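Local coordinates for protein intracellular serine protease (Bacillus licheniformis, PDB 4ZOQ) that probably acts as a subtilisin-like serine endopeptidase that cleaves lanthipeptide precursors at a specific sequence, at residues I221-P226 / I325-V331. Residues are numbered along the deposited sequence; the frame is centred on the assembly and turned at random.
Sequences IEFTAP and IYGYGEV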
loop_
_atom_site.group_PDB
_atom_site.type_symbol
_atom_site.label_atom_id
_atom_site.label_comp_id
_atom_site.label_asym_id
_atom_site.label_seq_id
_atom_site.Cartn_x
_atom_site.Cartn_y
_atom_site.Cartn_z
ATOM N N ILE B 221 -9.199 9.681 -6.258
ATOM C CA ILE B 221 -9.441 9.320 -4.863
ATOM C C ILE B 221 -10.733 8.510 -4.775
ATOM O O ILE B 221 -11.773 8.961 -5.278
ATOM C CB ILE B 221 -9.617 10.517 -3.959
ATOM C CG1 ILE B 221 -8.496 11.545 -4.111
ATOM C CG2 ILE B 221 -9.788 10.040 -2.501
ATOM C CD1 ILE B 221 -7.162 11.106 -3.657
ATOM N N GLU B 222 -10.678 7.322 -4.174
ATOM C CA GLU B 222 -11.873 6.498 -4.055
ATOM C C GLU B 222 -12.392 6.416 -2.651
ATOM O O GLU B 222 -13.608 6.322 -2.434
ATOM C CB GLU B 222 -11.638 5.071 -4.543
ATOM C CG GLU B 222 -11.560 4.985 -6.025
ATOM C CD GLU B 222 -11.817 3.601 -6.517
ATOM O OE1 GLU B 222 -12.869 3.047 -6.131
ATOM O OE2 GLU B 222 -10.959 3.062 -7.252
ATOM N N PHE B 223 -11.460 6.402 -1.704
ATOM C CA PHE B 223 -11.817 6.320 -0.310
ATOM C C PHE B 223 -10.876 7.157 0.526
ATOM O O PHE B 223 -9.817 7.586 0.098
ATOM C CB PHE B 223 -11.770 4.902 0.221
ATOM C CG PHE B 223 -12.706 3.961 -0.439
ATOM C CD1 PHE B 223 -14.063 3.997 -0.155
ATOM C CD2 PHE B 223 -12.215 2.980 -1.305
ATOM C CE1 PHE B 223 -14.918 3.107 -0.743
ATOM C CE2 PHE B 223 -13.063 2.082 -1.893
ATOM C CZ PHE B 223 -14.426 2.140 -1.620
ATOM N N THR B 224 -11.286 7.296 1.765
ATOM C CA THR B 224 -10.546 7.992 2.766
ATOM C C THR B 224 -10.481 7.126 4.033
ATOM O O THR B 224 -11.310 6.221 4.229
ATOM C CB THR B 224 -11.238 9.377 2.937
ATOM O OG1 THR B 224 -10.445 10.394 2.305
ATOM C CG2 THR B 224 -11.504 9.711 4.309
ATOM N N ALA B 225 -9.458 7.337 4.857
ATOM C CA ALA B 225 -9.404 6.678 6.161
ATOM C C ALA B 225 -8.670 7.586 7.160
ATOM O O ALA B 225 -7.912 8.475 6.755
ATOM C CB ALA B 225 -8.740 5.305 6.059
ATOM N N PRO B 226 -8.934 7.399 8.464
ATOM C CA PRO B 226 -8.302 8.315 9.427
ATOM C C PRO B 226 -6.778 8.145 9.580
ATOM O O PRO B 226 -6.292 7.261 10.284
ATOM C CB PRO B 226 -9.029 7.982 10.743
ATOM C CG PRO B 226 -9.640 6.634 10.551
ATOM C CD PRO B 226 -9.968 6.550 9.094
ATOM N N ILE B 325 -12.382 15.236 -3.014
ATOM C CA ILE B 325 -11.653 15.259 -1.741
ATOM C C ILE B 325 -11.639 13.894 -1.007
ATOM O O ILE B 325 -10.588 13.383 -0.643
ATOM C CB ILE B 325 -12.250 16.331 -0.821
ATOM C CG1 ILE B 325 -12.130 17.712 -1.479
ATOM C CG2 ILE B 325 -11.573 16.329 0.542
ATOM C CD1 ILE B 325 -12.878 18.826 -0.705
ATOM N N TYR B 326 -12.811 13.297 -0.866
ATOM C CA TYR B 326 -13.008 12.082 -0.095
ATOM C C TYR B 326 -13.284 10.853 -0.940
ATOM O O TYR B 326 -13.440 9.781 -0.391
ATOM C CB TYR B 326 -14.203 12.243 0.861
ATOM C CG TYR B 326 -14.051 13.378 1.809
ATOM C CD1 TYR B 326 -13.364 13.225 3.007
ATOM C CD2 TYR B 326 -14.580 14.630 1.496
ATOM C CE1 TYR B 326 -13.226 14.271 3.858
ATOM C CE2 TYR B 326 -14.446 15.681 2.340
ATOM C CZ TYR B 326 -13.770 15.503 3.515
ATOM O OH TYR B 326 -13.623 16.567 4.356
ATOM N N GLY B 327 -13.429 10.998 -2.255
ATOM C CA GLY B 327 -13.886 9.867 -3.060
ATOM C C GLY B 327 -15.291 9.442 -2.626
ATOM O O GLY B 327 -16.130 10.286 -2.306
ATOM N N TYR B 328 -15.544 8.143 -2.538
ATOM C CA TYR B 328 -16.842 7.657 -2.054
ATOM C C TYR B 328 -17.018 7.958 -0.577
ATOM O O TYR B 328 -18.106 7.797 -0.049
ATOM C CB TYR B 328 -16.993 6.150 -2.267
ATOM C CG TYR B 328 -17.052 5.735 -3.709
ATOM C CD1 TYR B 328 -18.153 6.061 -4.497
ATOM C CD2 TYR B 328 -16.008 5.038 -4.298
ATOM C CE1 TYR B 328 -18.220 5.696 -5.822
ATOM C CE2 TYR B 328 -16.061 4.670 -5.640
ATOM C CZ TYR B 328 -17.170 5.005 -6.394
ATOM O OH TYR B 328 -17.244 4.649 -7.723
ATOM N N GLY B 329 -15.933 8.325 0.107
ATOM C CA GLY B 329 -16.021 8.707 1.510
ATOM C C GLY B 329 -15.116 7.915 2.448
ATOM O O GLY B 329 -14.208 7.160 2.020
ATOM N N GLU B 330 -15.366 8.068 3.742
ATOM C CA GLU B 330 -14.547 7.410 4.748
ATOM C C GLU B 330 -14.978 5.989 5.013
ATOM O O GLU B 330 -16.157 5.723 5.310
ATOM C CB GLU B 330 -14.590 8.176 6.052
ATOM C CG GLU B 330 -13.695 7.595 7.138
ATOM C CD GLU B 330 -13.731 8.471 8.366
ATOM O OE1 GLU B 330 -14.273 9.582 8.236
ATOM O OE2 GLU B 330 -13.194 8.099 9.428
ATOM N N VAL B 331 -14.031 5.076 4.826
ATOM C CA VAL B 331 -14.220 3.672 5.147
ATOM C C VAL B 331 -14.360 3.431 6.651
ATOM O O VAL B 331 -13.605 3.964 7.439
ATOM C CB VAL B 331 -13.043 2.810 4.597
ATOM C CG1 VAL B 331 -13.069 1.389 5.194
ATOM C CG2 VAL B 331 -13.110 2.766 3.087
#
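Thr224 and Glu330 form a single parallel bridge: Thr224 N donates to Gly329 O (2.9 Å) and Val331 N to Thr224 O (3.0 Å), the bond from Val331 N being the straighter of the two. Before it, the type II' turn from Tyr326 to Gly329 presents Tyr328 N to Glu222 O at 2.7 Å. Gly327 suits this turn, since its phi is positive and a side chain there would run into the backbone of Ile221 and Glu222. The Phe223 ring lies against Val331 and Tyr328. Its CG is anti to the carbonyl carbon (chi1 -62°), which brings CD1 to 3.6 Å from Val331 CG2 and CE1 to 4.0 Å from Tyr328 CB, while Gly329 O sits at the ring edge. The Phe223 and Tyr328 ring planes meet obliquely, at 47°. A serine in place of Phe223 would probably open a gap beside Val331 and Tyr328. Glu222 runs alongside Tyr328, its OE1 in the plane of that ring at the edge, 3.6 Å from CE2, and hydrogen-bonded to His307 of helix 303-313. Thr224 OG1 is buried without a polar partner. The bridged segment, leading into helix 333-338, thus borders strand 221-226, one of the two edge strands of the central subtilase sheet and a strand paired on its other side with strand 200-205; helix 275-297 packs on Ala225 and Val331, and helix 24-30 on Pro226 and Glu330.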